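Local coordinates for germination protein (Bacillus megaterium, PDB 6O59) that probably senses germinants that wake dormant spores, as part of the receptor GerK3; this chain is the N-terminal domain of its A subunit, at residues 158-163 with 167-172; 251-256 with 262-267. All coordinates share one frame; numbering follows the deposited sequence.

Contact 1 of 2, residues 158-163 with 167-172; sequences AMVRRI and PDLWLE
Arg161 reaches from helix 153-163 to the first residues of strand 169-176, where Leu169 and Leu171 receive it. Its CB does not point at the strand. CG lies beside the backbone N, and a bend at chi2 (-65°) turns the rest of the chain across to Leu169 and Leu171. From NE onward the side chain is in contact. Arg161 NE lies 4.1 Å from Leu171 CD1. Arg161 CZ lies 3.7 Å from Leu171 CD1. Arg161 NH2 is close to it as well, at 3.6 Å from Leu171 CD1. This methyl thus sits over one face of the guanidinium, toward its rim. At the edge, Arg161 NH1 gives a bent hydrogen bond to Leu169 O, 3.1 Å with an N-H...O angle of 141°. The oxygen is tilted somewhat from the guanidinium plane, and NH1 in turn lies off the plane of the carbonyl. Arg161 NH1 also rests 3.5 Å from Leu169 CB. On its other branch, NH2 forms a salt bridge with Asp26, which would probably stabilise the buried positive charge. Ser24 and Met106 also touch this side chain.

The apolar part of the contact is small. Val160 CG1 meets Leu169 CD2 at 4.0 Å, the two side chains crossing at about a right angle. Val160 also packs on Met187 of the neighbouring strand and on Val243 and Leu247 of helix 240-248.

The short segments run nearly antiparallel, at 169°, with their axes 11.0 Å apart at closest approach. A short non-helical link joins the helix to the strand. Through Arg161 the pair is tied to Asp26, just before the first strand of the other sheet. The arrangement is that of a helix packed beside an edge strand of an antiparallel sheet.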
loop_
_atom_site.group_PDB
_atom_site.type_symbol
_atom_site.label_atom_id
_atom_site.label_comp_id
_atom_site.label_asym_id
_atom_site.label_seq_id
_atom_site.Cartn_x
_atom_site.Cartn_y
_atom_site.Cartn_z
ATOM N N ALA A 158 4.930 4.940 2.809
ATOM C CA ALA A 158 4.939 5.640 1.537
ATOM C C ALA A 158 6.376 5.724 0.979
ATOM O O ALA A 158 6.582 5.511 -0.217
ATOM C CB ALA A 158 4.329 7.027 1.712
ATOM N N MET A 159 7.372 5.959 1.860
ATOM C CA MET A 159 8.777 6.045 1.468
ATOM C C MET A 159 9.266 4.725 0.885
ATOM O O MET A 159 9.916 4.755 -0.153
ATOM C CB MET A 159 9.660 6.492 2.649
ATOM C CG MET A 159 9.394 7.946 3.046
ATOM S SD MET A 159 10.361 8.566 4.435
ATOM C CE MET A 159 11.724 9.184 3.568
ATOM N N VAL A 160 8.904 3.583 1.499
ATOM C CA VAL A 160 9.283 2.242 1.033
ATOM C C VAL A 160 8.581 1.955 -0.317
ATOM O O VAL A 160 9.245 1.559 -1.283
ATOM C CB VAL A 160 8.976 1.138 2.086
ATOM C CG1 VAL A 160 9.296 -0.246 1.528
ATOM C CG2 VAL A 160 9.719 1.380 3.403
ATOM N N ARG A 161 7.252 2.196 -0.376
ATOM C CA ARG A 161 6.384 2.042 -1.556
ATOM C C ARG A 161 6.886 2.777 -2.808
ATOM O O ARG A 161 6.475 2.450 -3.921
ATOM C CB ARG A 161 4.965 2.566 -1.239
ATOM C CG ARG A 161 4.128 1.608 -0.403
ATOM C CD ARG A 161 3.838 0.324 -1.146
ATOM N NE ARG A 161 2.642 -0.320 -0.636
ATOM C CZ ARG A 161 2.353 -1.598 -0.821
ATOM N NH1 ARG A 161 3.182 -2.379 -1.498
ATOM N NH2 ARG A 161 1.249 -2.115 -0.302
ATOM N N ARG A 162 7.700 3.815 -2.611
ATOM C CA ARG A 162 8.254 4.638 -3.673
ATOM C C ARG A 162 9.457 3.957 -4.299
ATOM O O ARG A 162 9.721 4.170 -5.484
ATOM C CB ARG A 162 8.630 6.011 -3.139
ATOM C CG ARG A 162 7.456 6.949 -3.093
ATOM C CD ARG A 162 7.878 8.391 -2.866
ATOM N NE ARG A 162 6.744 9.314 -2.721
ATOM C CZ ARG A 162 6.284 9.770 -1.557
ATOM N NH1 ARG A 162 6.824 9.357 -0.413
ATOM N NH2 ARG A 162 5.276 10.637 -1.527
ATOM N N ILE A 163 10.165 3.120 -3.497
ATOM C CA ILE A 163 11.362 2.344 -3.871
ATOM C C ILE A 163 10.971 0.924 -4.356
ATOM O O ILE A 163 11.417 0.507 -5.425
ATOM C CB ILE A 163 12.375 2.281 -2.688
ATOM C CG1 ILE A 163 12.653 3.680 -2.117
ATOM C CG2 ILE A 163 13.671 1.578 -3.116
ATOM C CD1 ILE A 163 13.736 3.759 -1.124
ATOM N N PRO A 167 3.329 -5.430 -6.304
ATOM C CA PRO A 167 2.108 -5.714 -5.528
ATOM C C PRO A 167 2.345 -6.852 -4.526
ATOM O O PRO A 167 1.502 -7.101 -3.677
ATOM C CB PRO A 167 1.080 -6.102 -6.599
ATOM C CG PRO A 167 1.874 -6.572 -7.749
ATOM C CD PRO A 167 3.215 -5.921 -7.699
ATOM N N ASP A 168 3.506 -7.537 -4.620
ATOM C CA ASP A 168 3.887 -8.639 -3.733
ATOM C C ASP A 168 4.380 -8.114 -2.376
ATOM O O ASP A 168 4.501 -8.898 -1.425
ATOM C CB ASP A 168 4.922 -9.562 -4.392
ATOM C CG ASP A 168 4.348 -10.504 -5.436
ATOM O OD1 ASP A 168 3.102 -10.641 -5.494
ATOM O OD2 ASP A 168 5.148 -11.124 -6.186
ATOM N N LEU A 169 4.606 -6.782 -2.268
ATOM C CA LEU A 169 4.959 -6.156 -0.996
ATOM C C LEU A 169 3.676 -6.052 -0.178
ATOM O O LEU A 169 2.764 -5.285 -0.516
ATOM C CB LEU A 169 5.651 -4.795 -1.165
ATOM C CG LEU A 169 6.017 -4.044 0.132
ATOM C CD1 LEU A 169 6.840 -4.909 1.083
ATOM C CD2 LEU A 169 6.768 -2.774 -0.189
ATOM N N TRP A 170 3.574 -6.922 0.830
ATOM C CA TRP A 170 2.387 -7.011 1.660
ATOM C C TRP A 170 2.624 -6.350 3.027
ATOM O O TRP A 170 3.656 -6.574 3.663
ATOM C CB TRP A 170 1.951 -8.472 1.788
ATOM C CG TRP A 170 1.402 -9.059 0.517
ATOM C CD1 TRP A 170 1.324 -8.457 -0.707
ATOM C CD2 TRP A 170 0.872 -10.380 0.344
ATOM N NE1 TRP A 170 0.785 -9.321 -1.628
ATOM C CE2 TRP A 170 0.498 -10.511 -1.012
ATOM C CE3 TRP A 170 0.659 -11.469 1.210
ATOM C CZ2 TRP A 170 -0.098 -11.672 -1.518
ATOM C CZ3 TRP A 170 0.086 -12.630 0.702
ATOM C CH2 TRP A 170 -0.280 -12.725 -0.647
ATOM N N LEU A 171 1.690 -5.429 3.415
ATOM C CA LEU A 171 1.681 -4.617 4.649
ATOM C C LEU A 171 0.553 -5.070 5.585
ATOM O O LEU A 171 -0.595 -5.132 5.153
ATOM C CB LEU A 171 1.516 -3.120 4.314
ATOM C CG LEU A 171 2.755 -2.300 3.874
ATOM C CD1 LEU A 171 3.356 -2.783 2.567
ATOM C CD2 LEU A 171 2.375 -0.862 3.664
ATOM N N GLU A 172 0.884 -5.405 6.850
ATOM C CA GLU A 172 0.016 -5.958 7.884
ATOM C C GLU A 172 0.066 -5.037 9.089
ATOM O O GLU A 172 1.124 -4.878 9.703
ATOM C CB GLU A 172 0.493 -7.384 8.238
ATOM C CG GLU A 172 -0.537 -8.233 8.941
ATOM C CD GLU A 172 -0.003 -9.543 9.489
ATOM O OE1 GLU A 172 0.807 -10.204 8.794
ATOM O OE2 GLU A 172 -0.400 -9.911 10.619
#

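Contact 2 of 2, residues 251-256 with 262-267; sequences RIAIFV and GLIAPA
Ile252 and Ala265 form an antiparallel hydrogen-bonded pair, and so do Ile254 and Leu263. Each pair is joined by two backbone hydrogen bonds, one in each direction. Ile252 N meets Ala265 O at 3.0 Å, and Ile254 N meets Leu263 O at 2.8 Å. Between them lies the non-hydrogen-bonded pair Ala253 and Ile264, with Ala253 CB 4.2 Å from Ile264 CD1. This part is tight and buried. On the face of Ile252, Ile254, Leu263 and Ala265, Ile254 CD1 touches Ala265 CB at 4.2 Å. Val256 CG2 meets Leu263 CD1 at 4.0 Å. Helix 195-206 packs against Ile252 and Ile254, and helix 240-248 lies on the face of Ala253 and Ile264.

At the Arg251 and Ala267 end, partly exposed, side-chain to backbone bonds replace the ladder. Arg251 crosses Ile264 at about a right angle, its CD 3.8 Å from Ile264 CG2. Arg251 NH2 donates to two carbonyls, Ala267 O at 2.8 Å and Pro266 O at 3.0 Å. It approaches Pro266 O in the carbonyl plane but stands above that of Ala267. NH1 pairs with Glu249. The whole is a beta hairpin, joining two inner strands of a five-stranded antiparallel sheet.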
loop_
_atom_site.group_PDB
_atom_site.type_symbol
_atom_site.label_atom_id
_atom_site.label_comp_id
_atom_site.label_asym_id
_atom_site.label_seq_id
_atom_site.Cartn_x
_atom_site.Cartn_y
_atom_site.Cartn_z
ATOM N N ARG A 251 13.659 -10.573 4.172
ATOM C CA ARG A 251 13.510 -10.112 5.545
ATOM C C ARG A 251 12.190 -9.366 5.708
ATOM O O ARG A 251 11.499 -9.090 4.716
ATOM C CB ARG A 251 14.692 -9.232 5.976
ATOM C CG ARG A 251 16.037 -9.884 5.723
ATOM C CD ARG A 251 17.036 -9.587 6.811
ATOM N NE ARG A 251 18.377 -9.680 6.253
ATOM C CZ ARG A 251 19.493 -9.426 6.917
ATOM N NH1 ARG A 251 20.664 -9.496 6.303
ATOM N NH2 ARG A 251 19.448 -9.059 8.190
ATOM N N ILE A 252 11.845 -9.069 6.976
ATOM C CA ILE A 252 10.617 -8.425 7.419
ATOM C C ILE A 252 10.945 -7.031 7.989
ATOM O O ILE A 252 11.856 -6.901 8.812
ATOM C CB ILE A 252 9.889 -9.345 8.464
ATOM C CG1 ILE A 252 9.315 -10.606 7.800
ATOM C CG2 ILE A 252 8.773 -8.602 9.242
ATOM C CD1 ILE A 252 10.227 -11.788 7.715
ATOM N N ALA A 253 10.195 -6.003 7.552
ATOM C CA ALA A 253 10.359 -4.631 8.045
ATOM C C ALA A 253 9.197 -4.261 8.999
ATOM O O ALA A 253 8.044 -4.532 8.699
ATOM C CB ALA A 253 10.446 -3.644 6.883
ATOM N N ILE A 254 9.515 -3.694 10.164
ATOM C CA ILE A 254 8.512 -3.295 11.156
ATOM C C ILE A 254 8.617 -1.808 11.392
ATOM O O ILE A 254 9.708 -1.298 11.655
ATOM C CB ILE A 254 8.644 -4.090 12.487
ATOM C CG1 ILE A 254 8.549 -5.615 12.257
ATOM C CG2 ILE A 254 7.634 -3.616 13.535
ATOM C CD1 ILE A 254 9.546 -6.403 13.075
ATOM N N PHE A 255 7.477 -1.123 11.305
ATOM C CA PHE A 255 7.356 0.303 11.589
ATOM C C PHE A 255 6.473 0.498 12.803
ATOM O O PHE A 255 5.296 0.119 12.782
ATOM C CB PHE A 255 6.812 1.089 10.382
ATOM C CG PHE A 255 7.788 1.117 9.241
ATOM C CD1 PHE A 255 8.861 1.994 9.250
ATOM C CD2 PHE A 255 7.666 0.223 8.176
ATOM C CE1 PHE A 255 9.772 1.999 8.213
ATOM C CE2 PHE A 255 8.569 0.249 7.120
ATOM C CZ PHE A 255 9.612 1.140 7.142
ATOM N N VAL A 256 7.063 1.048 13.876
ATOM C CA VAL A 256 6.382 1.333 15.137
ATOM C C VAL A 256 6.025 2.830 15.182
ATOM O O VAL A 256 6.849 3.674 14.824
ATOM C CB VAL A 256 7.255 0.906 16.339
ATOM C CG1 VAL A 256 6.494 1.040 17.655
ATOM C CG2 VAL A 256 7.766 -0.523 16.157
ATOM N N GLY A 262 13.023 2.172 10.604
ATOM C CA GLY A 262 12.488 0.870 10.238
ATOM C C GLY A 262 13.221 -0.182 11.037
ATOM O O GLY A 262 14.399 0.002 11.354
ATOM N N LEU A 263 12.532 -1.256 11.417
ATOM C CA LEU A 263 13.165 -2.336 12.173
ATOM C C LEU A 263 13.211 -3.573 11.294
ATOM O O LEU A 263 12.165 -4.065 10.858
ATOM C CB LEU A 263 12.443 -2.605 13.508
ATOM C CG LEU A 263 12.391 -1.426 14.483
ATOM C CD1 LEU A 263 11.506 -1.732 15.661
ATOM C CD2 LEU A 263 13.786 -1.027 14.952
ATOM N N ILE A 264 14.430 -4.027 10.957
ATOM C CA ILE A 264 14.668 -5.189 10.087
ATOM C C ILE A 264 14.789 -6.414 10.959
ATOM O O ILE A 264 15.519 -6.395 11.957
ATOM C CB ILE A 264 15.931 -4.963 9.216
ATOM C CG1 ILE A 264 15.782 -3.731 8.268
ATOM C CG2 ILE A 264 16.375 -6.239 8.462
ATOM C CD1 ILE A 264 14.659 -3.770 7.262
ATOM N N ALA A 265 14.050 -7.468 10.603
ATOM C CA ALA A 265 14.080 -8.727 11.345
ATOM C C ALA A 265 14.106 -9.951 10.403
ATOM O O ALA A 265 13.374 -9.991 9.413
ATOM C CB ALA A 265 12.895 -8.811 12.302
ATOM N N PRO A 266 14.936 -10.975 10.698
ATOM C CA PRO A 266 15.931 -11.065 11.780
ATOM C C PRO A 266 17.177 -10.266 11.371
ATOM O O PRO A 266 17.459 -10.150 10.175
ATOM C CB PRO A 266 16.184 -12.588 11.900
ATOM C CG PRO A 266 15.266 -13.257 10.884
ATOM C CD PRO A 266 14.979 -12.193 9.871
ATOM N N ALA A 267 17.895 -9.679 12.346
ATOM C CA ALA A 267 19.087 -8.870 12.054
ATOM C C ALA A 267 20.220 -9.731 11.450
ATOM O O ALA A 267 20.916 -9.268 10.552
ATOM C CB ALA A 267 19.565 -8.157 13.308
#

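In the fold
Both contacts reach the same antiparallel sheet. Contact 1 brings a helix to one of its two edge strands, 169-176, and contact 2 zips together strands 252-256 and 262-265 farther in. Strand 182-189 lies between the two. They meet directly where Val160 CG2 packs 3.7 Å from Phe255 CZ, and both touch Val243 of helix 240-248. The centre of contact 1 is about 5 Å from the centre of the chain, that of contact 2 about 17 Å. Contact 1 is buried; contact 2 has a partly exposed end. Contact 1 is centred on one arginine side chain, with a small apolar contact beside it. Contact 2 rests on a backbone ladder, with its arginine at the margin.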